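Local structure of capsular polysaccharide biosynthesis protein (Burkholderia pseudomallei, 4BQN) at residues Y11-P17 with E39-V43; A44-D50 with R73-Y77; S79-R83 with N172-K176. The protein binds coenzyme A and probably acts as an acetyltransferase in the biosynthesis of the bacterium's capsular polysaccharide. The protein carries 1 engineered substitution. All blocks are in the same frame, centred on the assembly; numbering follows the deposited sequence.

Contact 1: residues Y11-P17 with E39-V43; sequences YGSCQAP and EPCFV. With COA (coenzyme A), chain C.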
# COMPACT_ATOMS: atom_id res chain seq x y z
N TYR A 11 0.73 10.69 -10.79
CA TYR A 11 -0.49 10.88 -10.02
C TYR A 11 -1.00 9.55 -9.51
O TYR A 11 -1.01 8.55 -10.23
CB TYR A 11 -1.58 11.51 -10.88
CG TYR A 11 -2.89 11.62 -10.17
CD1 TYR A 11 -3.09 12.57 -9.18
CD2 TYR A 11 -3.94 10.75 -10.48
CE1 TYR A 11 -4.31 12.67 -8.52
CE2 TYR A 11 -5.17 10.84 -9.83
CZ TYR A 11 -5.35 11.81 -8.84
OH TYR A 11 -6.58 11.92 -8.22
N GLY A 12 -1.48 9.52 -8.28
CA GLY A 12 -2.06 8.30 -7.75
C GLY A 12 -2.16 8.41 -6.26
O GLY A 12 -2.49 9.48 -5.73
N SER A 13 -1.92 7.30 -5.57
CA SER A 13 -1.93 7.26 -4.12
C SER A 13 -0.66 7.92 -3.56
O SER A 13 0.13 8.52 -4.31
CB SER A 13 -1.95 5.79 -3.67
OG SER A 13 -0.69 5.18 -3.92
N CYS A 14 -0.43 7.76 -2.26
CA CYS A 14 0.83 8.20 -1.66
C CYS A 14 2.06 7.58 -2.34
O CYS A 14 3.17 8.08 -2.21
CB CYS A 14 0.82 7.92 -0.15
SG CYS A 14 1.14 6.25 0.34
N GLN A 15 1.87 6.47 -3.07
CA GLN A 15 2.96 5.82 -3.79
C GLN A 15 3.44 6.64 -4.97
O GLN A 15 4.59 6.46 -5.41
CB GLN A 15 2.53 4.44 -4.26
CG GLN A 15 2.20 3.52 -3.09
CD GLN A 15 1.44 2.26 -3.48
OE1 GLN A 15 1.31 1.92 -4.67
NE2 GLN A 15 0.96 1.54 -2.47
N ALA A 16 2.58 7.54 -5.48
CA ALA A 16 2.92 8.33 -6.66
C ALA A 16 4.06 9.34 -6.40
O ALA A 16 5.06 9.31 -7.11
CB ALA A 16 1.68 8.94 -7.29
N PRO A 17 3.95 10.20 -5.36
CA PRO A 17 5.08 11.07 -5.07
C PRO A 17 6.35 10.27 -4.73
O PRO A 17 7.46 10.68 -5.09
CB PRO A 17 4.58 11.90 -3.87
CG PRO A 17 3.08 11.95 -4.10
CD PRO A 17 2.76 10.56 -4.57
N GLU A 39 -0.37 16.71 -6.62
CA GLU A 39 -0.79 16.20 -5.32
C GLU A 39 -1.49 14.86 -5.50
O GLU A 39 -2.24 14.68 -6.46
CB GLU A 39 -1.75 17.18 -4.62
CG GLU A 39 -1.13 18.53 -4.26
CD GLU A 39 -1.05 19.49 -5.43
OE1 GLU A 39 -1.64 19.23 -6.50
OE2 GLU A 39 -0.38 20.53 -5.28
N PRO A 40 -1.26 13.91 -4.58
CA PRO A 40 -1.92 12.61 -4.74
C PRO A 40 -3.44 12.66 -4.50
O PRO A 40 -3.98 13.65 -4.00
CB PRO A 40 -1.20 11.72 -3.71
CG PRO A 40 -0.57 12.66 -2.75
CD PRO A 40 -0.26 13.92 -3.50
N CYS A 41 -4.11 11.57 -4.86
CA CYS A 41 -5.56 11.51 -4.94
C CYS A 41 -6.26 11.74 -3.60
O CYS A 41 -7.39 12.21 -3.58
CB CYS A 41 -5.99 10.17 -5.54
SG CYS A 41 -5.56 8.71 -4.56
N PHE A 42 -5.59 11.41 -2.50
CA PHE A 42 -6.21 11.55 -1.18
C PHE A 42 -6.10 12.96 -0.61
O PHE A 42 -6.79 13.27 0.37
CB PHE A 42 -5.63 10.53 -0.18
CG PHE A 42 -4.21 10.79 0.21
CD1 PHE A 42 -3.15 10.33 -0.59
CD2 PHE A 42 -3.90 11.49 1.37
CE1 PHE A 42 -1.83 10.56 -0.22
CE2 PHE A 42 -2.59 11.73 1.73
CZ PHE A 42 -1.55 11.27 0.93
N VAL A 43 -5.25 13.79 -1.21
CA VAL A 43 -5.04 15.10 -0.64
C VAL A 43 -5.31 16.27 -1.58
O VAL A 43 -5.60 17.36 -1.10
CB VAL A 43 -3.65 15.18 0.05
CG1 VAL A 43 -2.55 15.27 -0.99
CG2 VAL A 43 -3.60 16.32 1.06
N1A COA C . -6.05 -6.20 -1.94
C2A COA C . -7.02 -5.87 -1.06
N3A COA C . -7.54 -4.63 -0.99
C4A COA C . -7.10 -3.67 -1.84
C5A COA C . -6.06 -3.97 -2.82
C6A COA C . -5.53 -5.33 -2.83
N6A COA C . -4.56 -5.67 -3.70
N7A COA C . -5.81 -2.85 -3.53
C8A COA C . -6.65 -1.89 -3.05
N9A COA C . -7.39 -2.39 -2.03
C1B COA C . -8.45 -1.71 -1.27
C2B COA C . -8.24 -0.23 -1.02
O2B COA C . -7.46 -0.03 0.16
C3B COA C . -9.68 0.22 -0.88
O3B COA C . -10.12 -0.18 0.43
P3B COA C . -11.49 0.34 1.08
O7A COA C . -11.43 -0.19 2.49
O8A COA C . -11.39 1.84 1.01
O9A COA C . -12.61 -0.23 0.25
C4B COA C . -10.41 -0.63 -1.92
O4B COA C . -9.60 -1.79 -2.11
C5B COA C . -10.65 0.07 -3.25
O5B COA C . -9.39 0.51 -3.73
P1A COA C . -8.93 0.30 -5.24
O1A COA C . -7.50 0.74 -5.31
O2A COA C . -9.25 -1.09 -5.71
O3A COA C . -9.85 1.26 -6.12
P2A COA C . -10.14 2.85 -6.16
O4A COA C . -11.59 3.04 -5.78
O5A COA C . -9.71 3.30 -7.52
O6A COA C . -9.24 3.52 -5.03
CBP COA C . -7.36 4.36 -3.80
CCP COA C . -7.86 3.91 -5.17
CDP COA C . -5.90 4.78 -3.89
CEP COA C . -8.15 5.59 -3.40
CAP COA C . -7.57 3.18 -2.81
OAP COA C . -6.66 2.12 -3.12
C9P COA C . -7.46 3.48 -1.32
O9P COA C . -8.43 3.92 -0.71
N8P COA C . -6.32 3.20 -0.70
C7P COA C . -6.15 3.39 0.74
C6P COA C . -5.99 4.84 1.18
C5P COA C . -4.75 5.39 0.53
O5P COA C . -4.79 5.95 -0.55
N4P COA C . -3.63 5.22 1.22
C3P COA C . -2.37 5.69 0.73
C2P COA C . -1.39 4.54 0.64
S1P COA C . -0.13 4.98 -0.48

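Contact 2: residues A44-D50 with R73-Y77; sequences ASEEQID and RGEKY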
# COMPACT_ATOMS: atom_id res chain seq x y z
N ALA A 44 -5.28 16.04 -2.90
CA ALA A 44 -5.51 17.14 -3.84
C ALA A 44 -6.81 17.85 -3.52
O ALA A 44 -7.84 17.21 -3.32
CB ALA A 44 -5.56 16.62 -5.27
N SER A 45 -6.78 19.18 -3.50
CA SER A 45 -8.02 19.94 -3.37
C SER A 45 -8.68 20.09 -4.73
O SER A 45 -8.06 19.82 -5.77
CB SER A 45 -7.72 21.33 -2.82
OG SER A 45 -7.04 22.08 -3.81
N GLU A 46 -9.93 20.52 -4.74
CA GLU A 46 -10.61 20.75 -5.99
C GLU A 46 -9.93 21.82 -6.82
O GLU A 46 -9.80 21.67 -8.04
CB GLU A 46 -12.07 21.08 -5.76
CG GLU A 46 -12.90 21.02 -7.02
CD GLU A 46 -14.38 21.21 -6.75
OE1 GLU A 46 -14.77 21.36 -5.57
OE2 GLU A 46 -15.14 21.21 -7.73
N GLU A 47 -9.47 22.88 -6.16
CA GLU A 47 -8.78 23.94 -6.86
C GLU A 47 -7.50 23.39 -7.50
O GLU A 47 -7.19 23.70 -8.66
CB GLU A 47 -8.47 25.10 -5.90
CG GLU A 47 -9.69 25.91 -5.48
CD GLU A 47 -10.66 25.16 -4.57
OE1 GLU A 47 -10.21 24.30 -3.77
OE2 GLU A 47 -11.87 25.45 -4.64
N GLN A 48 -6.78 22.54 -6.78
CA GLN A 48 -5.54 21.96 -7.31
C GLN A 48 -5.80 21.03 -8.48
O GLN A 48 -5.11 21.11 -9.51
CB GLN A 48 -4.77 21.22 -6.22
CG GLN A 48 -4.13 22.17 -5.23
CD GLN A 48 -3.66 21.50 -3.96
OE1 GLN A 48 -4.08 20.40 -3.62
NE2 GLN A 48 -2.79 22.18 -3.23
N ILE A 49 -6.79 20.16 -8.34
CA ILE A 49 -7.07 19.20 -9.41
C ILE A 49 -7.60 19.88 -10.67
O ILE A 49 -7.27 19.47 -11.80
CB ILE A 49 -7.94 18.01 -8.93
CG1 ILE A 49 -7.57 16.75 -9.71
CG2 ILE A 49 -9.43 18.32 -9.00
CD1 ILE A 49 -6.24 16.14 -9.30
N ASP A 50 -8.39 20.95 -10.48
CA ASP A 50 -8.86 21.78 -11.59
C ASP A 50 -7.67 22.39 -12.34
O ASP A 50 -7.62 22.36 -13.58
CB ASP A 50 -9.75 22.92 -11.09
CG ASP A 50 -11.17 22.48 -10.75
OD1 ASP A 50 -11.61 21.36 -11.09
OD2 ASP A 50 -11.87 23.30 -10.12
N ARG A 73 -13.61 9.90 -5.08
CA ARG A 73 -13.85 11.29 -4.66
C ARG A 73 -14.61 12.09 -5.71
O ARG A 73 -14.88 13.28 -5.52
CB ARG A 73 -12.54 12.02 -4.33
CG ARG A 73 -11.94 11.61 -3.00
CD ARG A 73 -10.65 12.39 -2.72
NE ARG A 73 -10.93 13.81 -2.51
CZ ARG A 73 -10.05 14.80 -2.64
NH1 ARG A 73 -8.79 14.54 -3.00
NH2 ARG A 73 -10.41 16.06 -2.42
N GLY A 74 -14.94 11.45 -6.83
CA GLY A 74 -15.60 12.13 -7.94
C GLY A 74 -14.80 12.05 -9.22
O GLY A 74 -13.60 11.75 -9.20
N GLU A 75 -15.46 12.34 -10.33
CA GLU A 75 -14.82 12.29 -11.64
C GLU A 75 -13.50 13.06 -11.73
O GLU A 75 -12.57 12.59 -12.39
CB GLU A 75 -15.79 12.81 -12.70
CG GLU A 75 -15.25 12.66 -14.12
CD GLU A 75 -16.22 13.15 -15.17
OE1 GLU A 75 -16.87 14.18 -14.95
OE2 GLU A 75 -16.29 12.50 -16.23
N LYS A 76 -13.42 14.23 -11.09
CA LYS A 76 -12.25 15.10 -11.26
C LYS A 76 -10.94 14.45 -10.82
O LYS A 76 -9.88 14.84 -11.30
CB LYS A 76 -12.44 16.43 -10.52
CG LYS A 76 -13.50 17.33 -11.12
CD LYS A 76 -13.55 18.65 -10.35
CE LYS A 76 -14.46 19.64 -11.05
NZ LYS A 76 -14.31 20.96 -10.38
N TYR A 77 -11.01 13.50 -9.88
CA TYR A 77 -9.83 12.84 -9.32
C TYR A 77 -9.57 11.49 -9.97
O TYR A 77 -8.58 10.83 -9.65
CB TYR A 77 -9.99 12.66 -7.81
CG TYR A 77 -10.30 13.96 -7.11
CD1 TYR A 77 -9.28 14.83 -6.73
CD2 TYR A 77 -11.62 14.35 -6.86
CE1 TYR A 77 -9.55 16.04 -6.12
CE2 TYR A 77 -11.91 15.56 -6.26
CZ TYR A 77 -10.86 16.40 -5.89
OH TYR A 77 -11.11 17.61 -5.28
O HOH W 1 -9.57 17.44 -12.67

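Contact 3: residues S79-R83 with N172-K176; sequences SVFLR and NDGGK. With COA (coenzyme A), chain C.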
# COMPACT_ATOMS: atom_id res chain seq x y z
N SER A 79 -8.59 8.55 -12.65
CA SER A 79 -7.52 8.42 -13.62
C SER A 79 -8.00 8.54 -15.07
O SER A 79 -7.33 9.14 -15.90
CB SER A 79 -6.73 7.13 -13.41
OG SER A 79 -7.59 5.99 -13.36
N VAL A 80 -9.19 8.01 -15.36
CA VAL A 80 -9.78 8.11 -16.70
C VAL A 80 -9.92 9.58 -17.12
O VAL A 80 -9.55 9.96 -18.23
CB VAL A 80 -11.14 7.38 -16.76
CG1 VAL A 80 -11.99 7.87 -17.93
CG2 VAL A 80 -10.91 5.88 -16.86
N PHE A 81 -10.45 10.40 -16.22
CA PHE A 81 -10.75 11.79 -16.55
C PHE A 81 -9.46 12.59 -16.70
O PHE A 81 -9.31 13.38 -17.63
CB PHE A 81 -11.65 12.38 -15.46
CG PHE A 81 -12.13 13.77 -15.75
CD1 PHE A 81 -13.12 14.00 -16.70
CD2 PHE A 81 -11.63 14.86 -15.03
CE1 PHE A 81 -13.59 15.29 -16.94
CE2 PHE A 81 -12.10 16.14 -15.27
CZ PHE A 81 -13.07 16.35 -16.23
N LEU A 82 -8.52 12.37 -15.79
CA LEU A 82 -7.25 13.09 -15.84
C LEU A 82 -6.45 12.74 -17.09
O LEU A 82 -5.95 13.64 -17.77
CB LEU A 82 -6.44 12.84 -14.57
CG LEU A 82 -7.07 13.44 -13.31
CD1 LEU A 82 -6.49 12.80 -12.06
CD2 LEU A 82 -6.93 14.96 -13.26
N ARG A 83 -6.31 11.45 -17.40
CA ARG A 83 -5.49 11.08 -18.55
C ARG A 83 -6.13 11.51 -19.87
O ARG A 83 -5.43 11.70 -20.86
CB ARG A 83 -5.10 9.60 -18.54
CG ARG A 83 -6.24 8.62 -18.77
CD ARG A 83 -5.74 7.24 -18.39
NE ARG A 83 -6.77 6.20 -18.33
CZ ARG A 83 -7.24 5.52 -19.38
NH1 ARG A 83 -6.85 5.81 -20.61
NH2 ARG A 83 -8.14 4.55 -19.19
N ASN A 172 -11.17 0.03 -12.52
CA ASN A 172 -11.21 1.40 -11.98
C ASN A 172 -10.42 2.42 -12.80
O ASN A 172 -10.28 3.58 -12.38
CB ASN A 172 -10.79 1.43 -10.50
CG ASN A 172 -9.39 0.89 -10.27
OD1 ASN A 172 -8.91 0.06 -11.05
ND2 ASN A 172 -8.74 1.33 -9.20
N ASP A 173 -9.90 1.99 -13.94
CA ASP A 173 -9.28 2.88 -14.94
C ASP A 173 -9.92 2.65 -16.30
O ASP A 173 -9.24 2.58 -17.32
CB ASP A 173 -7.75 2.66 -15.00
CG ASP A 173 -7.05 3.70 -15.88
OD1 ASP A 173 -7.48 4.87 -15.89
OD2 ASP A 173 -6.05 3.34 -16.56
N GLY A 174 -11.25 2.53 -16.30
CA GLY A 174 -12.02 2.43 -17.54
C GLY A 174 -11.78 1.15 -18.32
O GLY A 174 -11.99 1.11 -19.53
N GLY A 175 -11.35 0.10 -17.63
CA GLY A 175 -11.09 -1.19 -18.28
C GLY A 175 -9.77 -1.28 -19.02
O GLY A 175 -9.55 -2.23 -19.78
N LYS A 176 -8.87 -0.33 -18.80
CA LYS A 176 -7.53 -0.38 -19.39
C LYS A 176 -6.59 -1.23 -18.53
O LYS A 176 -6.42 -0.93 -17.35
CB LYS A 176 -6.96 1.03 -19.52
CG LYS A 176 -5.55 1.04 -20.08
CD LYS A 176 -4.90 2.41 -19.96
CE LYS A 176 -3.39 2.26 -20.09
NZ LYS A 176 -2.66 3.55 -19.90
N1A COA C . -6.05 -6.20 -1.94
C2A COA C . -7.02 -5.87 -1.06
N3A COA C . -7.54 -4.63 -0.99
C4A COA C . -7.10 -3.67 -1.84
C5A COA C . -6.06 -3.97 -2.82
C6A COA C . -5.53 -5.33 -2.83
N6A COA C . -4.56 -5.67 -3.70
N7A COA C . -5.81 -2.85 -3.53
C8A COA C . -6.65 -1.89 -3.05
N9A COA C . -7.39 -2.39 -2.03
C1B COA C . -8.45 -1.71 -1.27
C2B COA C . -8.24 -0.23 -1.02
O2B COA C . -7.46 -0.03 0.16
C3B COA C . -9.68 0.22 -0.88
O3B COA C . -10.12 -0.18 0.43
P3B COA C . -11.49 0.34 1.08
O7A COA C . -11.43 -0.19 2.49
O8A COA C . -11.39 1.84 1.01
O9A COA C . -12.61 -0.23 0.25
C4B COA C . -10.41 -0.63 -1.92
O4B COA C . -9.60 -1.79 -2.11
C5B COA C . -10.65 0.07 -3.25
O5B COA C . -9.39 0.51 -3.73
P1A COA C . -8.93 0.30 -5.24
O1A COA C . -7.50 0.74 -5.31
O2A COA C . -9.25 -1.09 -5.71
O3A COA C . -9.85 1.26 -6.12
P2A COA C . -10.14 2.85 -6.16
O4A COA C . -11.59 3.04 -5.78
O5A COA C . -9.71 3.30 -7.52
O6A COA C . -9.24 3.52 -5.03
CBP COA C . -7.36 4.36 -3.80
CCP COA C . -7.86 3.91 -5.17
CDP COA C . -5.90 4.78 -3.89
CEP COA C . -8.15 5.59 -3.40
CAP COA C . -7.57 3.18 -2.81
OAP COA C . -6.66 2.12 -3.12
C9P COA C . -7.46 3.48 -1.32
O9P COA C . -8.43 3.92 -0.71
N8P COA C . -6.32 3.20 -0.70
C7P COA C . -6.15 3.39 0.74
C6P COA C . -5.99 4.84 1.18
C5P COA C . -4.75 5.39 0.53
O5P COA C . -4.79 5.95 -0.55
N4P COA C . -3.63 5.22 1.22
C3P COA C . -2.37 5.69 0.73
C2P COA C . -1.39 4.54 0.64
S1P COA C . -0.13 4.98 -0.48
O HOH W 2 -10.88 6.24 -13.58

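Contact 1: residues Y11-P17 with E39-V43
G12 and P40 bring the two backbones within 5.3 Å (CA to CA), and one hydrogen bond ties them: C41 N gives its hydrogen to G12 O at 2.8 Å, nearly straight at 169°. The ring of P40 lies against the same stretch of main chain, its CB 3.3 Å from G12 O and also close to S13 O, while CD meets P17 CG at 3.9 Å. Y11 reaches across because its CG stands opposite the backbone N (chi1 175°), which lays the phenol beside E39-C41. E39 O sits at the ring edge, near the ring plane, and C41 CB comes obliquely to 3.3 Å from Y11 OH; that hydroxyl is hydrogen-bonded to Y77 O. F42 turns an edge to C14, with CE1 3.7 Å from both C14 N and C14 CB. C14 is where the cofactor is held covalently: its SG forms a disulfide with S1P of coenzyme A, 2.0 Å long. Beside that bond, S13 OG accepts from Q15 N at 3.0 Å, a cap on the turn that opens the helix, and also bonds with Q66. Q15 is held at both ends of its amide, by Q66 on the oxygen and by M98 O and N200 O on the nitrogen, so its rotation is fixed next to the sulfur end of coenzyme A. The contact joins the C-terminal end of strand 6-11, an inner strand of the parallel sheet, and the start of helix 15-24 to the loop that follows the edge strand 33-35; Y11 makes backbone hydrogen bonds with L64 and Q66, at the end of strand 62-65, and packs on helix 46-56, while C41 and F42 rest on Y72 of helix 70-73.

Contact 2: residues A44-D50 with R73-Y77
The Y77 ring crosses I49 obliquely, CE1 lying 3.7 Å from CG2 of the isoleucine, and Y77 CE1 also comes to 4.1 Å from A44 CB. Another partner of this ring is within its own segment: R73 CZ lies 3.7 Å above one face of the Y77 ring, offset toward the rim. The R73 guanidinium grips A44 O end-on, NH1 at 2.9 Å and NH2 at 3.0 Å both donating to the one oxygen, which lies close to the guanidinium plane; NH1 also bonds to C41 O. K76 runs out as an extended chain past I49, and its NZ ends between two carboxylates of helix 46-56, one turn apart. E46 OE2 takes it on the anti lone pair and D50 OD1 on the syn lone pair, each at 2.8 Å. A water bridges I49 O and K76 O, donating to both. S45 and Q48 form a capping box at the start of this helix. The chemistry is therefore a buried apolar patch, I49 with Y77, flanked by two cationic side chains: one gives two bonds to the A44 carbonyl just before the helix, and the other joins a salt-bridge network whose two acids probably stabilise the lysine's charge.

Contact 3: residues S79-R83 with N172-K176
With chi1 at -172°, D173 has its CG trans to its own N and brings its carboxylate up against helix 79-83; R83 comes to meet it with CG tucked between N and C of its main chain (chi1 68°) and the chain then extended to NE. The guanidinium takes the aspartate residue side-on: NE gives a salt bridge to OD1 at 2.9 Å, on the syn side, while NH2 donates to D173 O, also at 2.9 Å but from above the carbonyl plane. The two flat groups are turned 69° apart. From the opposite face of the carboxylate, S79 OG donates to the same OD1 at 2.8 Å, so two donors hold this oxygen, and Y65 OH bonds to OD2. K176 CD lies over one face of the guanidinium, 3.8 Å above its plane; its NZ is salt-bridged to D179. V80 CG2 presses on the backbone at G174 N, 3.4 Å away, in the type I' turn from D173 to K176. A water links V80 N to N172 O. N172 ND2 donates to COA O5A at 2.8 Å, almost straight. The contact joins helix 79-83 to the loop between helices 153-167 and 183-189, whose N172 binds this phosphate oxygen of coenzyme A, beside the parallel sheet: S79 and R83 rest on strand 62-65, R83 also on A92 and K176 on S94 of strand 91-94.

Overall arrangement
The three contacts come in series along the chain and lie on the same side of its centre, with centres about 12 Å (1 and 2), about 14 Å (2 and 3) and about 15 Å (1 and 3) apart. Strand 6-11 of the parallel sheet runs into contact 1, helix 46-56 carries contact 2, and contact 3 touches strands 62-65 and 91-94. Y11 OH to Y77 O and C41 O to R73 NH1 tie contacts 1 and 2, and L82 packs on Y11, K76 and Y77. Contacts 1 and 3 meet coenzyme A at its sulfur and at a phosphate, so they frame different parts of one bound molecule, with contact 2 bonded to contact 1 and packed on contact 3.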